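Local coordinates for neck appendage protein (Bacillus phage GA-1, PDB 3GUD), which probably serves, through this C-terminal domain, as an intramolecular chaperone that mediates triple-beta-helix folding of the phage neck appendage, at residues Y71-T77 against R92-Y98. Sequence-based numbering, arbitrary orientation.
Sequences YDEWEAT and REAGNIY
Asp72 and Ile97 form a hydrogen-bonded antiparallel pair, with Asp72 N to Ile97 O at 3.0 Å and Ile97 N to Asp72 O at 2.9 Å, so both backbone donors and both carbonyls are satisfied. Past the non-hydrogen-bonded pair Glu73-Asn96 the strands end, and Trp74 donates twice. Its backbone N reaches Gly95 O (3.3 Å, C=O...N angle 165°), while NE1 bonds Glu93 O at 3.2 Å; this oxygen lies near the indole plane. With CG between its own backbone N and carbonyl carbon (chi1 57°), the indole folds over the backbone at Gly95, just before strand 96-100: Gly95 O sits 3.4 Å above the ring plane, over its centre, and Ile97 CG2 meets the edge at CZ3 (3.5 Å). Farther out, Arg92 N is gripped by Thr77 OG1 at 2.7 Å, supplemented by a weak bond to Thr77 O; Thr77 N returns a weak one to Arg92 O. At the other end, Tyr71 turns its ring edge to the face of Tyr98, planes 61° apart, though their closeness is doubtful. Loop pairing from Trp74 to Thr77 carries hairpin 69-73/96-100 on towards strands 80-81/87-89. Phe64 touches both tyrosines, helix 49-58 meets Tyr98, and Arg4 of a second subunit hydrogen-bonds Tyr98 O.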
ATOM      1  N   TYR A  71     -17.176   5.900   5.481  1.00 36.66           N
ATOM      2  CA  TYR A  71     -18.436   6.412   4.941  1.00 37.25           C
ATOM      3  C   TYR A  71     -18.374   7.922   4.923  1.00 38.31           C
ATOM      4  O   TYR A  71     -17.812   8.541   5.808  1.00 40.67           O
ATOM      5  CB  TYR A  71     -19.658   5.939   5.735  1.00 39.35           C
ATOM      6  CG  TYR A  71     -20.968   6.528   5.234  1.00 38.90           C
ATOM      7  CD1 TYR A  71     -21.674   5.933   4.188  1.00 40.59           C
ATOM      8  CD2 TYR A  71     -21.499   7.673   5.816  1.00 39.31           C
ATOM      9  CE1 TYR A  71     -22.877   6.463   3.740  1.00 38.20           C
ATOM     10  CE2 TYR A  71     -22.695   8.209   5.385  1.00 39.64           C
ATOM     11  CZ  TYR A  71     -23.379   7.608   4.352  1.00 37.98           C
ATOM     12  OH  TYR A  71     -24.563   8.172   3.950  1.00 39.10           O
ATOM     13  N   ASP A  72     -18.950   8.476   3.877  1.00 39.66           N
ATOM     14  CA  ASP A  72     -18.862   9.900   3.647  0.57 40.90           C
ATOM     15  C   ASP A  72     -20.158  10.381   3.040  1.00 43.29           C
ATOM     16  O   ASP A  72     -20.796   9.726   2.201  1.00 44.34           O
ATOM     17  CB  ASP A  72     -17.654  10.293   2.768  0.57 42.17           C
ATOM     18  CG  ASP A  72     -17.456  11.818   2.678  0.57 41.34           C
ATOM     19  OD1 ASP A  72     -18.055  12.543   3.499  0.57 41.55           O
ATOM     20  OD2 ASP A  72     -16.691  12.250   1.790  0.57 43.08           O
ATOM     21  N   GLU A  73     -20.596  11.531   3.547  1.00 45.57           N
ATOM     22  CA  GLU A  73     -21.889  12.083   3.158  1.00 44.52           C
ATOM     23  C   GLU A  73     -21.849  13.602   3.048  1.00 48.61           C
ATOM     24  O   GLU A  73     -21.059  14.264   3.741  1.00 52.67           O
ATOM     25  CB  GLU A  73     -22.953  11.647   4.155  1.00 45.65           C
ATOM     26  CG  GLU A  73     -23.986  12.718   4.477  1.00 51.55           C
ATOM     27  CD  GLU A  73     -23.721  13.442   5.793  1.00 55.33           C
ATOM     28  OE1 GLU A  73     -22.948  12.921   6.633  1.00 52.68           O
ATOM     29  OE2 GLU A  73     -24.310  14.530   5.979  1.00 58.78           O
ATOM     30  N   TRP A  74     -22.693  14.172   2.191  1.00 47.90           N
ATOM     31  CA  TRP A  74     -22.565  15.608   1.910  1.00 53.29           C
ATOM     32  C   TRP A  74     -23.841  16.416   1.631  1.00 57.61           C
ATOM     33  O   TRP A  74     -24.900  15.869   1.308  1.00 56.15           O
ATOM     34  CB  TRP A  74     -21.525  15.876   0.811  1.00 51.75           C
ATOM     35  CG  TRP A  74     -21.768  15.198  -0.492  1.00 48.35           C
ATOM     36  CD1 TRP A  74     -22.563  15.630  -1.518  1.00 51.28           C
ATOM     37  CD2 TRP A  74     -21.168  13.974  -0.930  1.00 47.70           C
ATOM     38  NE1 TRP A  74     -22.500  14.735  -2.564  1.00 52.96           N
ATOM     39  CE2 TRP A  74     -21.652  13.708  -2.224  1.00 50.01           C
ATOM     40  CE3 TRP A  74     -20.270  13.071  -0.345  1.00 45.14           C
ATOM     41  CZ2 TRP A  74     -21.262  12.565  -2.946  1.00 48.18           C
ATOM     42  CZ3 TRP A  74     -19.886  11.941  -1.055  1.00 43.92           C
ATOM     43  CH2 TRP A  74     -20.378  11.699  -2.339  1.00 48.10           C
ATOM     44  N   GLU A  75     -23.716  17.734   1.788  1.00 58.36           N
ATOM     45  CA  GLU A  75     -24.804  18.659   1.518  1.00 60.21           C
ATOM     46  C   GLU A  75     -24.910  19.002   0.033  1.00 61.04           C
ATOM     47  O   GLU A  75     -23.919  18.957  -0.691  1.00 62.15           O
ATOM     48  CB  GLU A  75     -24.625  19.934   2.336  1.00 64.17           C
ATOM     49  CG  GLU A  75     -25.131  19.806   3.757  1.00 66.19           C
ATOM     50  CD  GLU A  75     -26.480  19.116   3.820  1.00 64.98           C
ATOM     51  OE1 GLU A  75     -26.898  18.729   4.932  1.00 64.45           O
ATOM     52  OE2 GLU A  75     -27.117  18.960   2.756  1.00 61.87           O
ATOM     53  N   ALA A  76     -26.123  19.344  -0.405  1.00 67.78           N
ATOM     54  CA  ALA A  76     -26.393  19.739  -1.788  1.00 67.01           C
ATOM     55  C   ALA A  76     -26.044  21.208  -2.010  1.00 67.77           C
ATOM     56  O   ALA A  76     -26.751  22.095  -1.525  1.00 67.46           O
ATOM     57  CB  ALA A  76     -27.852  19.484  -2.139  1.00 62.74           C
ATOM     58  N   THR A  77     -24.966  21.456  -2.755  1.00 69.88           N
ATOM     59  CA  THR A  77     -24.429  22.808  -2.932  1.00 71.83           C
ATOM     60  C   THR A  77     -25.045  23.540  -4.132  1.00 72.20           C
ATOM     61  O   THR A  77     -25.262  22.948  -5.191  1.00 72.29           O
ATOM     62  CB  THR A  77     -22.887  22.786  -3.054  1.00 70.39           C
ATOM     63  OG1 THR A  77     -22.504  22.014  -4.197  1.00 75.17           O
ATOM     64  CG2 THR A  77     -22.252  22.171  -1.809  1.00 65.62           C
ATOM     65  N   ARG A  92     -22.994  20.693  -6.491  1.00 73.26           N
ATOM     66  CA  ARG A  92     -23.267  19.322  -6.041  1.00 71.98           C
ATOM     67  C   ARG A  92     -24.719  18.956  -5.720  1.00 68.60           C
ATOM     68  O   ARG A  92     -25.445  19.699  -5.055  1.00 66.81           O
ATOM     69  CB  ARG A  92     -22.392  18.977  -4.824  1.00 71.35           C
ATOM     70  CG  ARG A  92     -21.074  18.280  -5.160  1.00 75.06           C
ATOM     71  CD  ARG A  92     -20.188  18.079  -3.922  1.00 78.02           C
ATOM     72  NE  ARG A  92     -19.118  19.077  -3.761  1.00 92.23           N
ATOM     73  CZ  ARG A  92     -18.641  19.879  -4.720  1.00 91.71           C
ATOM     74  NH1 ARG A  92     -19.124  19.830  -5.960  1.00 83.69           N
ATOM     75  NH2 ARG A  92     -17.666  20.740  -4.438  1.00 90.13           N
ATOM     76  N   GLU A  93     -25.119  17.786  -6.204  1.00 71.04           N
ATOM     77  CA  GLU A  93     -26.313  17.120  -5.722  1.00 69.00           C
ATOM     78  C   GLU A  93     -25.863  16.274  -4.546  1.00 66.27           C
ATOM     79  O   GLU A  93     -24.797  15.641  -4.597  1.00 62.20           O
ATOM     80  CB  GLU A  93     -26.935  16.230  -6.805  1.00 65.78           C
ATOM     81  CG  GLU A  93     -28.201  15.498  -6.358  1.00 69.48           C
ATOM     82  CD  GLU A  93     -28.882  14.745  -7.491  1.00 72.69           C
ATOM     83  OE1 GLU A  93     -29.881  14.041  -7.230  1.00 70.95           O
ATOM     84  OE2 GLU A  93     -28.416  14.859  -8.642  1.00 72.22           O
ATOM     85  N   ALA A  94     -26.667  16.283  -3.487  1.00 66.17           N
ATOM     86  CA  ALA A  94     -26.378  15.503  -2.290  1.00 61.62           C
ATOM     87  C   ALA A  94     -26.202  14.027  -2.627  1.00 60.90           C
ATOM     88  O   ALA A  94     -26.986  13.455  -3.391  1.00 60.35           O
ATOM     89  CB  ALA A  94     -27.483  15.684  -1.258  1.00 59.90           C
ATOM     90  N   GLY A  95     -25.165  13.421  -2.053  1.00 56.16           N
ATOM     91  CA  GLY A  95     -24.902  12.006  -2.229  1.00 51.95           C
ATOM     92  C   GLY A  95     -24.138  11.468  -1.041  1.00 47.12           C
ATOM     93  O   GLY A  95     -23.948  12.167  -0.048  1.00 47.97           O
ATOM     94  N   ASN A  96     -23.717  10.216  -1.134  1.00 43.45           N
ATOM     95  CA  ASN A  96     -22.817   9.639  -0.150  1.00 43.56           C
ATOM     96  C   ASN A  96     -21.919   8.665  -0.874  1.00 44.72           C
ATOM     97  O   ASN A  96     -22.066   8.454  -2.081  1.00 46.06           O
ATOM     98  CB  ASN A  96     -23.578   8.933   0.984  1.00 43.29           C
ATOM     99  CG  ASN A  96     -24.598   7.931   0.475  1.00 41.60           C
ATOM    100  OD1 ASN A  96     -24.288   6.759   0.273  1.00 40.28           O
ATOM    101  ND2 ASN A  96     -25.822   8.395   0.253  1.00 41.22           N
ATOM    102  N   ILE A  97     -20.995   8.058  -0.147  1.00 42.94           N
ATOM    103  CA  ILE A  97     -20.031   7.193  -0.783  1.00 42.24           C
ATOM    104  C   ILE A  97     -19.322   6.381   0.281  1.00 40.09           C
ATOM    105  O   ILE A  97     -18.948   6.911   1.322  1.00 39.96           O
ATOM    106  CB  ILE A  97     -19.019   8.035  -1.608  1.00 41.49           C
ATOM    107  CG1 ILE A  97     -18.161   7.152  -2.513  1.00 42.32           C
ATOM    108  CG2 ILE A  97     -18.159   8.887  -0.703  1.00 39.34           C
ATOM    109  CD1 ILE A  97     -16.921   7.853  -3.032  1.00 44.52           C
ATOM    110  N   TYR A  98     -19.176   5.087   0.027  1.00 40.72           N
ATOM    111  CA  TYR A  98     -18.339   4.228   0.848  1.00 39.97           C
ATOM    112  C   TYR A  98     -17.028   4.004   0.121  1.00 41.42           C
ATOM    113  O   TYR A  98     -17.010   3.783  -1.088  1.00 44.34           O
ATOM    114  CB  TYR A  98     -19.012   2.884   1.081  1.00 40.10           C
ATOM    115  CG  TYR A  98     -20.194   2.932   2.020  1.00 42.90           C
ATOM    116  CD1 TYR A  98     -21.447   3.344   1.573  1.00 43.25           C
ATOM    117  CD2 TYR A  98     -20.061   2.548   3.355  1.00 42.10           C
ATOM    118  CE1 TYR A  98     -22.542   3.379   2.431  1.00 42.60           C
ATOM    119  CE2 TYR A  98     -21.149   2.579   4.227  1.00 44.15           C
ATOM    120  CZ  TYR A  98     -22.391   2.993   3.757  1.00 44.67           C
ATOM    121  OH  TYR A  98     -23.478   3.025   4.609  1.00 41.41           O
TER